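PDB 3N90: thylakoid lumenal 15 kDa protein 1, chloroplastic from Arabidopsis thaliana, which is of unknown function but folds as a right-handed quadrilateral beta helix built from pentapeptide repeats, in the chloroplast thylakoid lumen. Local coordinates for residues Q16-K21 and S36-A41; S52-D57 and F73-V78; A86-A91 and A107-V112. The protein carries 2 engineered substitutions. All coordinates share one frame; numbering follows the deposited sequence.

Contact 1. Residues Q16-K21 and S36-A41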
# COMPACT_ATOMS: atom_id res chain seq x y z
N GLN A 16 -8.91 -14.51 0.91
CA GLN A 16 -9.28 -14.82 2.30
C GLN A 16 -9.84 -13.60 3.02
O GLN A 16 -9.53 -12.46 2.66
CB GLN A 16 -8.06 -15.34 3.05
CG GLN A 16 -7.55 -16.68 2.52
CD GLN A 16 -8.56 -17.80 2.69
OE1 GLN A 16 -9.29 -17.85 3.66
NE2 GLN A 16 -8.58 -18.71 1.74
N ASP A 17 -10.66 -13.84 4.05
CA ASP A 17 -11.07 -12.76 4.92
C ASP A 17 -10.08 -12.64 6.05
O ASP A 17 -10.06 -13.48 6.95
CB ASP A 17 -12.50 -13.00 5.45
CG ASP A 17 -13.01 -11.82 6.29
OD1 ASP A 17 -12.21 -10.92 6.65
OD2 ASP A 17 -14.23 -11.76 6.55
N LEU A 18 -9.23 -11.61 5.98
CA LEU A 18 -8.17 -11.36 6.92
C LEU A 18 -8.37 -10.01 7.58
O LEU A 18 -7.41 -9.35 7.99
CB LEU A 18 -6.80 -11.42 6.19
CG LEU A 18 -6.46 -12.77 5.57
CD1 LEU A 18 -5.12 -12.67 4.81
CD2 LEU A 18 -6.38 -13.85 6.64
N SER A 19 -9.62 -9.59 7.72
CA SER A 19 -9.88 -8.33 8.41
C SER A 19 -9.26 -8.37 9.83
O SER A 19 -9.31 -9.42 10.51
CB SER A 19 -11.37 -8.03 8.52
OG SER A 19 -12.07 -8.21 7.31
N GLY A 20 -8.67 -7.25 10.23
CA GLY A 20 -8.16 -7.04 11.58
C GLY A 20 -6.95 -7.90 11.92
O GLY A 20 -6.57 -7.96 13.09
N LYS A 21 -6.34 -8.54 10.92
CA LYS A 21 -5.21 -9.42 11.20
C LYS A 21 -3.90 -8.65 11.32
O LYS A 21 -3.72 -7.59 10.67
CB LYS A 21 -5.10 -10.58 10.22
CG LYS A 21 -6.34 -11.50 10.13
CD LYS A 21 -6.82 -11.94 11.50
CE LYS A 21 -7.60 -13.24 11.46
NZ LYS A 21 -7.60 -13.83 12.85
N SER A 36 -8.34 -10.46 -1.34
CA SER A 36 -8.59 -10.67 0.09
C SER A 36 -9.25 -9.47 0.75
O SER A 36 -9.18 -8.33 0.26
CB SER A 36 -7.32 -11.05 0.81
OG SER A 36 -6.98 -12.35 0.42
N ILE A 37 -9.90 -9.72 1.90
CA ILE A 37 -10.43 -8.65 2.71
C ILE A 37 -9.43 -8.38 3.83
O ILE A 37 -9.05 -9.29 4.58
CB ILE A 37 -11.82 -9.01 3.35
CG1 ILE A 37 -12.81 -9.48 2.29
CG2 ILE A 37 -12.34 -7.77 4.08
CD1 ILE A 37 -14.18 -9.89 2.92
N LEU A 38 -8.95 -7.15 3.87
CA LEU A 38 -7.88 -6.73 4.78
C LEU A 38 -8.26 -5.48 5.56
O LEU A 38 -7.39 -4.64 5.88
CB LEU A 38 -6.55 -6.55 4.01
CG LEU A 38 -5.91 -7.88 3.60
CD1 LEU A 38 -4.94 -7.63 2.44
CD2 LEU A 38 -5.20 -8.50 4.78
N ARG A 39 -9.57 -5.30 5.81
CA ARG A 39 -10.02 -4.13 6.53
C ARG A 39 -9.40 -4.13 7.91
O ARG A 39 -9.38 -5.17 8.61
CB ARG A 39 -11.54 -4.09 6.68
CG ARG A 39 -12.32 -4.04 5.45
CD ARG A 39 -13.75 -3.57 5.84
NE ARG A 39 -14.18 -3.00 4.63
CZ ARG A 39 -14.89 -1.93 4.40
NH1 ARG A 39 -15.45 -1.13 5.33
NH2 ARG A 39 -15.02 -1.70 3.13
N GLN A 40 -8.88 -2.96 8.27
CA GLN A 40 -8.18 -2.74 9.54
C GLN A 40 -6.97 -3.64 9.79
O GLN A 40 -6.55 -3.81 10.94
CB GLN A 40 -9.15 -2.91 10.72
CG GLN A 40 -10.31 -1.96 10.72
CD GLN A 40 -11.51 -2.41 9.89
OE1 GLN A 40 -11.95 -3.57 9.95
NE2 GLN A 40 -12.07 -1.46 9.14
N ALA A 41 -6.41 -4.25 8.74
CA ALA A 41 -5.27 -5.14 8.92
C ALA A 41 -4.07 -4.28 9.27
O ALA A 41 -4.00 -3.12 8.86
CB ALA A 41 -4.97 -5.94 7.66
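Q16-K21 and S36-A41 are matching pieces of two neighbouring coils of the right-handed quadrilateral beta helix. D17 and I37 form a single beta bridge, and the type II turns L18-K21 and L38-A41 lie one against the other. Three backbone hydrogen bonds join the coils. I37 N donates to Q16 O at 2.9 Å. L18 N donates to I37 O at 2.7 Å. Further on, G20 N reaches R39 O at 2.7 Å.

The S36 side chain adds a fourth bond. Its OG accepts from Q16 N at 2.9 Å, and the bond is nearly straight, with 175° at the hydrogen. The same OG is bonded to T13 O, so two partners fix this buried hydroxyl.

D17 and S19 form the more open side of the contact. D17 CG stands anti to the backbone N (chi1 -176°), beside the carbonyl carbon, on the side of the chain that leads to S19. D17 OD1 accepts from S19 N at 3.1 Å, an Asx turn. The I37 and D17 side chains cross obliquely, and I37 CG2 lies 3.3 Å from S19 OG. R39 NE forms a salt bridge with D57 OD2 on the next coil.

On the buried side L18 and L38 run side by side and point the same way, with L18 CB 3.6 Å from L38 CD2.

The chemistry is divided accordingly. Leucines meet in the interior and peptide groups tie coil to coil. D17 spends OD1 on a bond within its own segment, which probably stiffens the turn, and its side chain meets I37 only by packing.

Contact 2. Residues S52-D57 and F73-V78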
# COMPACT_ATOMS: atom_id res chain seq x y z
N SER A 52 0.98 -8.79 -4.03
CA SER A 52 -0.21 -8.45 -4.81
C SER A 52 -1.35 -8.11 -3.86
O SER A 52 -1.71 -8.94 -3.02
CB SER A 52 -0.67 -9.59 -5.70
OG SER A 52 -1.88 -9.26 -6.39
N PHE A 53 -1.87 -6.91 -4.00
CA PHE A 53 -3.18 -6.51 -3.34
C PHE A 53 -4.24 -6.30 -4.43
O PHE A 53 -5.19 -5.53 -4.25
CB PHE A 53 -3.00 -5.24 -2.50
CG PHE A 53 -2.10 -5.46 -1.29
CD1 PHE A 53 -2.59 -6.10 -0.16
CD2 PHE A 53 -0.76 -5.06 -1.32
CE1 PHE A 53 -1.75 -6.31 0.95
CE2 PHE A 53 0.07 -5.27 -0.24
CZ PHE A 53 -0.43 -5.88 0.91
N PHE A 54 -4.11 -7.05 -5.52
CA PHE A 54 -4.99 -6.91 -6.67
C PHE A 54 -6.47 -7.12 -6.25
O PHE A 54 -6.83 -8.20 -5.82
CB PHE A 54 -4.64 -7.94 -7.75
CG PHE A 54 -5.42 -7.76 -9.01
CD1 PHE A 54 -4.88 -7.02 -10.07
CD2 PHE A 54 -6.70 -8.30 -9.16
CE1 PHE A 54 -5.58 -6.82 -11.27
CE2 PHE A 54 -7.42 -8.11 -10.37
CZ PHE A 54 -6.84 -7.36 -11.42
N ASP A 55 -7.28 -6.07 -6.37
CA ASP A 55 -8.70 -6.14 -5.98
C ASP A 55 -8.91 -6.54 -4.51
O ASP A 55 -9.99 -7.08 -4.17
CB ASP A 55 -9.49 -7.12 -6.86
CG ASP A 55 -10.84 -6.54 -7.31
OD1 ASP A 55 -11.33 -5.57 -6.70
OD2 ASP A 55 -11.35 -7.03 -8.34
N ALA A 56 -7.90 -6.32 -3.66
CA ALA A 56 -8.08 -6.45 -2.20
C ALA A 56 -8.85 -5.28 -1.61
O ALA A 56 -8.93 -4.20 -2.19
CB ALA A 56 -6.72 -6.67 -1.46
N ASP A 57 -9.43 -5.50 -0.44
CA ASP A 57 -10.06 -4.42 0.30
C ASP A 57 -9.20 -4.07 1.49
O ASP A 57 -9.07 -4.84 2.45
CB ASP A 57 -11.47 -4.82 0.76
CG ASP A 57 -12.19 -3.71 1.52
OD1 ASP A 57 -11.64 -2.60 1.68
OD2 ASP A 57 -13.36 -3.95 1.93
N PHE A 73 -1.47 -2.63 -6.46
CA PHE A 73 -2.69 -2.22 -5.81
C PHE A 73 -3.81 -2.02 -6.84
O PHE A 73 -4.82 -1.39 -6.55
CB PHE A 73 -2.49 -0.91 -5.04
CG PHE A 73 -1.62 -1.05 -3.84
CD1 PHE A 73 -2.17 -1.41 -2.60
CD2 PHE A 73 -0.26 -0.81 -3.93
CE1 PHE A 73 -1.35 -1.53 -1.47
CE2 PHE A 73 0.54 -0.93 -2.82
CZ PHE A 73 -0.01 -1.29 -1.59
N SER A 74 -3.64 -2.56 -8.04
CA SER A 74 -4.67 -2.36 -9.07
C SER A 74 -6.01 -2.84 -8.55
O SER A 74 -6.09 -3.91 -7.97
CB SER A 74 -4.29 -3.09 -10.35
OG SER A 74 -3.05 -2.57 -10.81
N LEU A 75 -7.04 -2.01 -8.75
CA LEU A 75 -8.45 -2.34 -8.39
C LEU A 75 -8.70 -2.42 -6.89
O LEU A 75 -9.83 -2.73 -6.46
CB LEU A 75 -8.94 -3.65 -9.02
CG LEU A 75 -8.71 -3.90 -10.52
CD1 LEU A 75 -9.54 -5.03 -11.04
CD2 LEU A 75 -9.02 -2.64 -11.26
N ALA A 76 -7.67 -2.18 -6.08
CA ALA A 76 -7.82 -2.28 -4.63
C ALA A 76 -8.61 -1.11 -4.07
O ALA A 76 -8.59 0.03 -4.60
CB ALA A 76 -6.41 -2.36 -3.92
N ASN A 77 -9.30 -1.40 -2.97
CA ASN A 77 -9.93 -0.38 -2.14
C ASN A 77 -8.90 0.02 -1.07
O ASN A 77 -8.66 -0.70 -0.11
CB ASN A 77 -11.21 -0.96 -1.53
CG ASN A 77 -11.97 0.04 -0.72
OD1 ASN A 77 -11.46 1.12 -0.43
ND2 ASN A 77 -13.22 -0.29 -0.36
N VAL A 78 -8.29 1.18 -1.27
CA VAL A 78 -7.26 1.68 -0.37
C VAL A 78 -7.79 2.92 0.33
O VAL A 78 -7.09 3.94 0.44
CB VAL A 78 -5.92 1.90 -1.15
CG1 VAL A 78 -4.74 1.94 -0.17
CG2 VAL A 78 -5.70 0.74 -2.11
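This is coil-on-coil packing along the beta helix, in which F53 and F73 meet in the interior and F54 and L75 meet nearer the surface. Both segments belong to the pentapeptide-repeat region. Each holds a type II turn, F53-A56 and F73-A76, and the turns lie one against the other. D57 and N77 form a single beta bridge beyond them.

The F53 and F73 rings lie side by side and point the same way. Their planes differ by only 12°, but they are slid apart, with centroids 5.2 Å from each other, so they barely overlap. The closest approach is F53 CD2 to F73 CE1 at 3.6 Å. F33 meets the F53 ring with its plane nearly parallel and continues the row.

Two backbone bonds join the coils. D55 N donates to S74 O at 2.9 Å, and N77 N donates to A56 O at 2.9 Å.

F54 CG stands anti to the backbone N (chi1 -175°), beside the carbonyl carbon, and the F54 side chain lies alongside that of L75. S74 O sits over one face of the ring, 3.9 Å from F54 CD1. At the far end F54 CZ touches L75 CD1 at 3.6 Å. An alanine at F54 would remove the ring, and would probably leave a gap beside L75 CD1 and strip the cover from S74 O and CB. D55 OD1 comes within 3.2 Å of L75 O; both are acceptors, so the approach is probably mildly repulsive.

T59 OG1 bonds D57 OD1 and T79 OG1 bonds N77 OD1, while D57 OD2 pairs with R39 NE. The D57 and N77 side chains lie side by side, their carboxylate and amide planes 5° apart, and N77 CB packs 3.6 Å from D57 OD1.

Contact 3. Residues A86-A91 and A107-V112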
# COMPACT_ATOMS: atom_id res chain seq x y z
N ALA A 86 5.39 5.11 3.65
CA ALA A 86 5.39 3.88 2.90
C ALA A 86 6.17 4.10 1.61
O ALA A 86 6.07 5.18 0.97
CB ALA A 86 3.95 3.42 2.62
N ASN A 87 6.97 3.12 1.24
CA ASN A 87 7.70 3.19 -0.02
C ASN A 87 6.95 2.45 -1.13
O ASN A 87 6.90 1.21 -1.16
CB ASN A 87 9.18 2.75 0.12
CG ASN A 87 9.97 2.95 -1.16
OD1 ASN A 87 9.45 3.45 -2.16
ND2 ASN A 87 11.24 2.55 -1.14
N LEU A 88 6.30 3.20 -2.04
CA LEU A 88 5.63 2.55 -3.17
C LEU A 88 6.42 2.58 -4.47
O LEU A 88 5.84 2.44 -5.54
CB LEU A 88 4.18 3.11 -3.38
CG LEU A 88 3.26 2.91 -2.17
CD1 LEU A 88 3.33 4.10 -1.22
CD2 LEU A 88 1.83 2.74 -2.61
N GLU A 89 7.74 2.77 -4.39
CA GLU A 89 8.51 2.88 -5.62
C GLU A 89 8.18 1.76 -6.61
O GLU A 89 8.30 0.56 -6.30
CB GLU A 89 10.00 2.96 -5.27
CG GLU A 89 10.99 2.84 -6.40
CD GLU A 89 12.30 2.24 -5.85
OE1 GLU A 89 12.74 2.63 -4.72
OE2 GLU A 89 12.87 1.36 -6.52
N GLY A 90 7.71 2.14 -7.80
CA GLY A 90 7.43 1.18 -8.86
C GLY A 90 6.22 0.26 -8.68
O GLY A 90 6.05 -0.73 -9.40
N ALA A 91 5.40 0.59 -7.70
CA ALA A 91 4.12 -0.11 -7.54
C ALA A 91 3.17 0.21 -8.70
O ALA A 91 3.42 1.14 -9.50
CB ALA A 91 3.47 0.25 -6.18
N ALA A 107 4.73 9.30 1.86
CA ALA A 107 4.71 8.15 0.94
C ALA A 107 5.57 8.37 -0.32
O ALA A 107 5.64 9.49 -0.85
CB ALA A 107 3.26 7.81 0.55
N ASP A 108 6.19 7.33 -0.82
CA ASP A 108 6.99 7.49 -2.03
C ASP A 108 6.36 6.82 -3.26
O ASP A 108 6.33 5.60 -3.38
CB ASP A 108 8.44 7.03 -1.76
CG ASP A 108 9.40 7.42 -2.85
OD1 ASP A 108 9.01 7.44 -4.04
OD2 ASP A 108 10.59 7.66 -2.52
N PHE A 109 5.86 7.64 -4.20
CA PHE A 109 5.18 7.16 -5.39
C PHE A 109 6.04 7.17 -6.68
O PHE A 109 5.49 7.22 -7.77
CB PHE A 109 3.88 7.97 -5.61
CG PHE A 109 2.79 7.71 -4.59
CD1 PHE A 109 1.85 6.71 -4.83
CD2 PHE A 109 2.67 8.49 -3.44
CE1 PHE A 109 0.79 6.47 -3.92
CE2 PHE A 109 1.64 8.27 -2.51
CZ PHE A 109 0.69 7.25 -2.75
N THR A 110 7.37 7.10 -6.57
CA THR A 110 8.25 6.97 -7.77
C THR A 110 7.88 5.91 -8.76
O THR A 110 7.70 4.73 -8.42
CB THR A 110 9.71 6.67 -7.38
OG1 THR A 110 10.23 7.79 -6.70
CG2 THR A 110 10.56 6.36 -8.63
N ASP A 111 7.83 6.32 -10.03
CA ASP A 111 7.52 5.43 -11.15
C ASP A 111 6.21 4.69 -10.94
O ASP A 111 5.98 3.65 -11.56
CB ASP A 111 8.62 4.39 -11.38
CG ASP A 111 9.79 4.93 -12.12
OD1 ASP A 111 9.73 6.05 -12.67
OD2 ASP A 111 10.80 4.19 -12.14
N VAL A 112 5.33 5.23 -10.09
CA VAL A 112 4.00 4.67 -10.04
C VAL A 112 3.26 5.37 -11.16
O VAL A 112 3.10 6.62 -11.09
CB VAL A 112 3.32 4.92 -8.67
CG1 VAL A 112 1.82 4.51 -8.71
CG2 VAL A 112 4.08 4.18 -7.57
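A86-A91 and A107-V112 are joined first by backbone hydrogen bonds. D108 N donates to A86 O at 2.8 Å. L88 N approaches D108 O at 2.7 Å, but the bond is weak, with 128° at the hydrogen. G90 N donates to T110 O at 2.7 Å.

Polar side chains brace each segment from within. N87 OD1 accepts from E89 N at 2.9 Å, the donor lying above the amide plane. D108, with CG anti to its backbone N (chi1 -168°), forms the matching Asx turn one coil on. Here T110 N comes nearly in line with the C-O bond, 3.0 Å from D108 OD1. T110 OG1 also donates to D108 OD1, at 2.9 Å, on the syn lone pair. OD2 is held by T133 and N135, so both oxygens of this buried carboxylate have partners. N87 and D108 lie side by side, but they meet through N87 OD1 and D108 CB, without a polar link.

Apolar packing fills the other side. L88 lies alongside F109, with L88 CD1 over one face of the ring and L88 CD2 4.1 Å from F109 CE1. V112 CG2 meets L88 CB and A91 CB. Separately, V112 CG2 makes a methyl-carbonyl contact with L88 O at 3.2 Å.

An Asx turn begins one residue before each type II turn here (L88-A91 and F109-V112). Stacked type II turns with an inward leucine or phenylalanine are characteristic of the pentapeptide-repeat beta helix.

The three contacts follow one another along the axis of the beta helix. Contacts 1 and 2 have centres 12 Å apart and touch directly. L38 N is 2.7 Å from D57 O and S36 O is 2.9 Å from D57 N, both probable hydrogen bonds. L38 CD1 also packs on F53 CE1 at 3.8 Å, so inward side chains from different faces of the coil meet in the interior. Contacts 2 and 3, with centres 15 Å apart, meet through F73 CE2 and L88 CD2 at 3.9 Å. Contacts 1 and 3 do not touch; their centres lie 23 Å apart, on opposite sides of the chain's centre.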